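Local coordinates for uncharacterized protein (Bacteroides eggerthii DSM 20697, PDB 4ECO) that is of unknown function but, as a leucine-rich repeat protein, probably takes part in protein binding through its curved solenoid, at residues A[384-389]-A[409-414]; A[439-444]-A[461-466]. One frame throughout, in Å; residues are numbered along the deposited sequence.

Contact 1 (A[384-389]-A[409-414]); sequences FAHNKL and FSYNEI
Asn412 lays its carboxamide against the backbone of 384-389, and this flat group supplies two of the five hydrogen bonds across the contact. Its ND2 donates across to Phe384 O at 3.0 Å and also to Phe409 O in its own segment, both acceptors lying close to the amide plane. The other branch, OD1, takes the N-H of Leu389 at 2.9 Å, the donor tilted out of the carbonyl plane. Phe384 O is held twice, because Asn387 ND2 reaches it from the opposite face of its plane to Asn412 ND2. Asn387 is itself bonded to Leu360 O and Ile365 N, so the pattern is repeated one turn earlier.

Three main-chain bonds complete the set. His386 N meets Ser410 O at 3.0 Å, Asn387 N meets Tyr411 O at 3.1 Å, and further on Glu413 N returns to Leu389 O.

Two aromatic pairs follow the same stacking direction. The His386 and Tyr411 rings form an offset stack, planes 15° apart and centroids separated by 4.2 Å; Tyr411 CB sits over the centre of the imidazole, while His386 CE1 lies above the phenol face toward its rim. Tyr362 also stacks on His386. Inside the coil, Phe384 and Phe409 run side by side with planes only 9° apart but slid until they barely overlap, and Leu389 CD1 lies at the edge of the Phe409 ring.

Charge contributes less directly. A bend at chi3 (84°) brings Lys388 CE to 3.3 Å from Glu413 OE2, yet Lys388 NZ stays 4.3 Å from Glu413 OE1, beyond a salt bridge; that carboxylate pairs with Lys390.

Repeated asparagines bridging successive turns, beside stacked core side chains such as Phe384 and Phe409, make up the asparagine ladder of the leucine-rich repeat solenoid.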
# COMPACT_ATOMS: atom_id res chain seq x y z
N PHE A 384 4.61 -4.93 7.40
CA PHE A 384 4.52 -6.27 7.94
C PHE A 384 3.33 -6.32 8.88
O PHE A 384 3.20 -7.24 9.69
CB PHE A 384 5.81 -6.65 8.66
CG PHE A 384 7.06 -6.54 7.81
CD1 PHE A 384 7.76 -5.34 7.72
CD2 PHE A 384 7.55 -7.66 7.13
CE1 PHE A 384 8.93 -5.25 6.95
CE2 PHE A 384 8.73 -7.57 6.38
CZ PHE A 384 9.42 -6.36 6.31
N ALA A 385 2.45 -5.31 8.78
CA ALA A 385 1.28 -5.16 9.64
C ALA A 385 0.28 -6.32 9.50
O ALA A 385 0.19 -6.93 8.43
CB ALA A 385 0.59 -3.85 9.35
N HIS A 386 -0.47 -6.62 10.58
CA HIS A 386 -1.53 -7.62 10.64
C HIS A 386 -1.00 -8.98 10.26
O HIS A 386 -1.34 -9.53 9.22
CB HIS A 386 -2.72 -7.23 9.78
CG HIS A 386 -3.42 -6.00 10.26
ND1 HIS A 386 -4.49 -6.08 11.13
CD2 HIS A 386 -3.17 -4.70 9.99
CE1 HIS A 386 -4.88 -4.83 11.34
NE2 HIS A 386 -4.11 -3.96 10.68
N ASN A 387 -0.13 -9.51 11.11
CA ASN A 387 0.45 -10.85 11.02
C ASN A 387 0.59 -11.38 12.44
O ASN A 387 -0.04 -10.84 13.36
CB ASN A 387 1.79 -10.85 10.27
CG ASN A 387 1.69 -10.68 8.78
OD1 ASN A 387 1.34 -11.60 8.06
ND2 ASN A 387 2.08 -9.52 8.27
N LYS A 388 1.40 -12.42 12.61
CA LYS A 388 1.62 -13.05 13.90
C LYS A 388 3.12 -13.04 14.23
O LYS A 388 3.61 -14.01 14.79
CB LYS A 388 1.06 -14.49 13.87
CG LYS A 388 -0.46 -14.58 13.70
CD LYS A 388 -1.00 -15.97 14.09
CE LYS A 388 -1.24 -16.12 15.57
NZ LYS A 388 -1.81 -17.45 15.91
N LEU A 389 3.84 -11.95 13.90
CA LEU A 389 5.29 -11.85 14.13
C LEU A 389 5.63 -11.82 15.61
O LEU A 389 5.07 -11.00 16.33
CB LEU A 389 5.89 -10.59 13.48
CG LEU A 389 5.97 -10.50 11.96
CD1 LEU A 389 6.53 -9.15 11.56
CD2 LEU A 389 6.83 -11.62 11.37
N PHE A 409 4.93 -2.34 11.70
CA PHE A 409 4.93 -3.65 12.38
C PHE A 409 3.69 -3.79 13.28
O PHE A 409 3.62 -4.72 14.09
CB PHE A 409 6.21 -3.86 13.21
CG PHE A 409 7.48 -3.99 12.43
CD1 PHE A 409 7.80 -5.17 11.78
CD2 PHE A 409 8.42 -2.96 12.43
CE1 PHE A 409 9.00 -5.30 11.07
CE2 PHE A 409 9.62 -3.09 11.73
CZ PHE A 409 9.90 -4.26 11.05
N SER A 410 2.68 -2.88 13.11
CA SER A 410 1.46 -2.89 13.93
C SER A 410 0.62 -4.18 13.73
O SER A 410 0.70 -4.83 12.68
CB SER A 410 0.60 -1.64 13.69
OG SER A 410 -0.11 -1.64 12.47
N TYR A 411 -0.13 -4.55 14.77
CA TYR A 411 -1.00 -5.71 14.80
C TYR A 411 -0.21 -6.97 14.54
O TYR A 411 -0.40 -7.65 13.54
CB TYR A 411 -2.12 -5.58 13.80
CG TYR A 411 -3.25 -4.71 14.27
CD1 TYR A 411 -4.28 -5.24 15.05
CD2 TYR A 411 -3.34 -3.37 13.87
CE1 TYR A 411 -5.36 -4.45 15.44
CE2 TYR A 411 -4.44 -2.59 14.23
CZ TYR A 411 -5.44 -3.13 15.02
OH TYR A 411 -6.53 -2.39 15.38
N ASN A 412 0.70 -7.25 15.46
CA ASN A 412 1.53 -8.45 15.46
C ASN A 412 1.54 -8.99 16.89
O ASN A 412 0.65 -8.63 17.68
CB ASN A 412 2.94 -8.17 14.91
CG ASN A 412 3.04 -8.33 13.40
OD1 ASN A 412 2.85 -9.41 12.86
ND2 ASN A 412 3.35 -7.25 12.70
N GLU A 413 2.48 -9.88 17.20
CA GLU A 413 2.61 -10.50 18.51
C GLU A 413 4.02 -10.28 19.04
O GLU A 413 4.58 -11.15 19.71
CB GLU A 413 2.25 -11.98 18.41
CG GLU A 413 0.76 -12.18 18.48
CD GLU A 413 0.20 -13.35 17.70
OE1 GLU A 413 0.64 -14.50 17.92
OE2 GLU A 413 -0.72 -13.10 16.88
N ILE A 414 4.60 -9.09 18.74
CA ILE A 414 5.97 -8.72 19.15
C ILE A 414 5.98 -8.54 20.67
O ILE A 414 5.11 -7.86 21.20
CB ILE A 414 6.47 -7.48 18.37
CG1 ILE A 414 6.56 -7.82 16.84
CG2 ILE A 414 7.80 -6.96 18.92
CD1 ILE A 414 6.58 -6.66 15.92

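Contact 2 (A[439-444]-A[461-466]); sequences NLSNNQ and SINLMG
Asn439 OD1, which lies 3.9 Å from Asn463 CB, accepts two donors from a single residue two places on. Ser441 N approaches it at 3.1 Å in the carbonyl plane, closing an Asx turn, and Ser441 OG donates to it as well, although that second bond is modelled too short for its length to be trusted. Asn463 repeats the device on the other segment: its OD1 receives Met465 N at 3.2 Å in another Asx turn. In both residues CG stands anti to the backbone N (chi1 -173° and -159°), and the two carboxamides lie side by side, their planes 10° apart. Their ND2 atoms have partners too, Asn439 on Asp157 OD2 and Asn463 on Asp157 O, so one aspartate ties both amides to the loop before helix 160-168.

The main chains are joined by a parallel bridge between Asn439 and Asn463. Leu440 N donates to Asn463 O at 2.8 Å, and past the strand end Asn443 N finds Gly466 O at 3.1 Å. Gly466 turns the chain with a positive phi, a conformation that favours glycine, and Asn442 adopts a similar one in the preceding turn.

Apolar contact is modest. Leu464 CD2 touches Leu440 CB at 4.0 Å inside the coil. On the other side, the selenomethionine Met465 folds back at chi2 and chi3: its CE comes to 3.9 Å from Ser441 CB, and the side chain lies beside that of Asn442, with Met465 SE 4.0 Å from Asn442 ND2.

Strands 435-439 and 461-463 are parallel neighbours here, with strand 404-408 next to the first and strand 492-494 next to the second, while Leu452 of helix 451-454 packs against Leu440.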
# COMPACT_ATOMS: atom_id res chain seq x y z
N ASN A 439 6.19 1.91 13.51
CA ASN A 439 4.84 1.69 14.02
C ASN A 439 4.82 0.33 14.66
O ASN A 439 4.79 -0.68 13.95
CB ASN A 439 3.79 1.84 12.92
CG ASN A 439 2.36 1.78 13.43
OD1 ASN A 439 2.06 1.35 14.55
ND2 ASN A 439 1.44 2.22 12.60
N LEU A 440 4.88 0.30 15.98
CA LEU A 440 4.84 -0.92 16.77
C LEU A 440 3.54 -1.00 17.59
O LEU A 440 3.48 -1.75 18.58
CB LEU A 440 6.07 -1.01 17.68
CG LEU A 440 7.38 -1.37 17.00
CD1 LEU A 440 8.54 -1.02 17.88
CD2 LEU A 440 7.40 -2.82 16.62
N SER A 441 2.49 -0.23 17.19
CA SER A 441 1.19 -0.23 17.89
C SER A 441 0.49 -1.60 17.76
O SER A 441 0.82 -2.37 16.87
CB SER A 441 0.28 0.90 17.38
OG SER A 441 0.02 0.84 15.99
N ASN A 442 -0.43 -1.91 18.68
CA ASN A 442 -1.18 -3.17 18.75
C ASN A 442 -0.25 -4.40 18.68
O ASN A 442 -0.31 -5.19 17.73
CB ASN A 442 -2.28 -3.26 17.69
CG ASN A 442 -3.53 -2.57 18.12
OD1 ASN A 442 -4.23 -3.04 19.03
ND2 ASN A 442 -3.81 -1.41 17.50
N ASN A 443 0.58 -4.57 19.70
CA ASN A 443 1.48 -5.71 19.85
C ASN A 443 1.41 -6.20 21.31
O ASN A 443 0.44 -5.89 22.01
CB ASN A 443 2.91 -5.35 19.41
CG ASN A 443 3.20 -5.63 17.97
OD1 ASN A 443 3.40 -6.77 17.58
ND2 ASN A 443 3.26 -4.61 17.14
N GLN A 444 2.43 -6.93 21.78
CA GLN A 444 2.44 -7.42 23.15
C GLN A 444 3.76 -7.04 23.83
O GLN A 444 4.28 -7.80 24.66
CB GLN A 444 2.22 -8.92 23.15
CG GLN A 444 0.77 -9.30 22.88
CD GLN A 444 0.60 -10.78 22.88
OE1 GLN A 444 0.21 -11.38 21.88
NE2 GLN A 444 0.93 -11.42 23.99
N SER A 461 10.11 9.43 15.15
CA SER A 461 8.81 9.10 15.74
C SER A 461 8.66 7.59 15.97
O SER A 461 9.12 6.78 15.16
CB SER A 461 7.67 9.59 14.86
OG SER A 461 7.65 8.92 13.62
N ILE A 462 8.00 7.24 17.09
CA ILE A 462 7.73 5.86 17.47
C ILE A 462 6.28 5.72 17.94
O ILE A 462 5.77 6.55 18.69
CB ILE A 462 8.74 5.37 18.54
CG1 ILE A 462 8.64 3.85 18.77
CG2 ILE A 462 8.68 6.18 19.86
CD1 ILE A 462 9.83 3.21 19.46
N ASN A 463 5.62 4.64 17.51
CA ASN A 463 4.27 4.37 17.93
C ASN A 463 4.28 3.10 18.71
O ASN A 463 4.58 2.06 18.17
CB ASN A 463 3.32 4.29 16.74
CG ASN A 463 1.89 4.51 17.11
OD1 ASN A 463 1.43 4.29 18.27
ND2 ASN A 463 1.16 4.95 16.11
N LEU A 464 4.04 3.19 20.01
CA LEU A 464 4.04 2.03 20.90
C LEU A 464 2.66 1.86 21.54
O LEU A 464 2.50 1.13 22.51
CB LEU A 464 5.14 2.18 21.95
CG LEU A 464 6.50 1.72 21.49
CD1 LEU A 464 7.59 2.32 22.35
CD2 LEU A 464 6.58 0.21 21.48
N MSE A 465 1.65 2.52 20.94
CA MSE A 465 0.28 2.47 21.41
C MSE A 465 -0.25 1.03 21.38
O MSE A 465 -0.02 0.29 20.41
CB MSE A 465 -0.63 3.42 20.57
CG MSE A 465 -2.16 3.24 20.84
SE MSE A 465 -3.02 1.78 19.78
CE MSE A 465 -3.12 2.75 18.11
N GLY A 466 -1.04 0.68 22.40
CA GLY A 466 -1.68 -0.63 22.45
C GLY A 466 -0.71 -1.75 22.69
O GLY A 466 -0.62 -2.67 21.89

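Contacts 1 and 2 follow one another along the chain and illustrate how a solenoid grows by repetition: their centres lie 10 Å apart, and segments 409-414 and 439-444 touch directly. Phe409 N comes within 2.8 Å of Asn439 O, a probable hydrogen bond that continues the parallel strand pairing. Asn443 carries the ladder onward, its OD1 lying 2.9 Å from Ile414 N and its ND2 bonded to Phe409 O. Four successive turns are thereby linked from 384-389 to 461-466, with asparagine amides prominent in contact 1 and Asx turns in contact 2. The sodium site of Glu117 and Ser192 includes no residue of either contact.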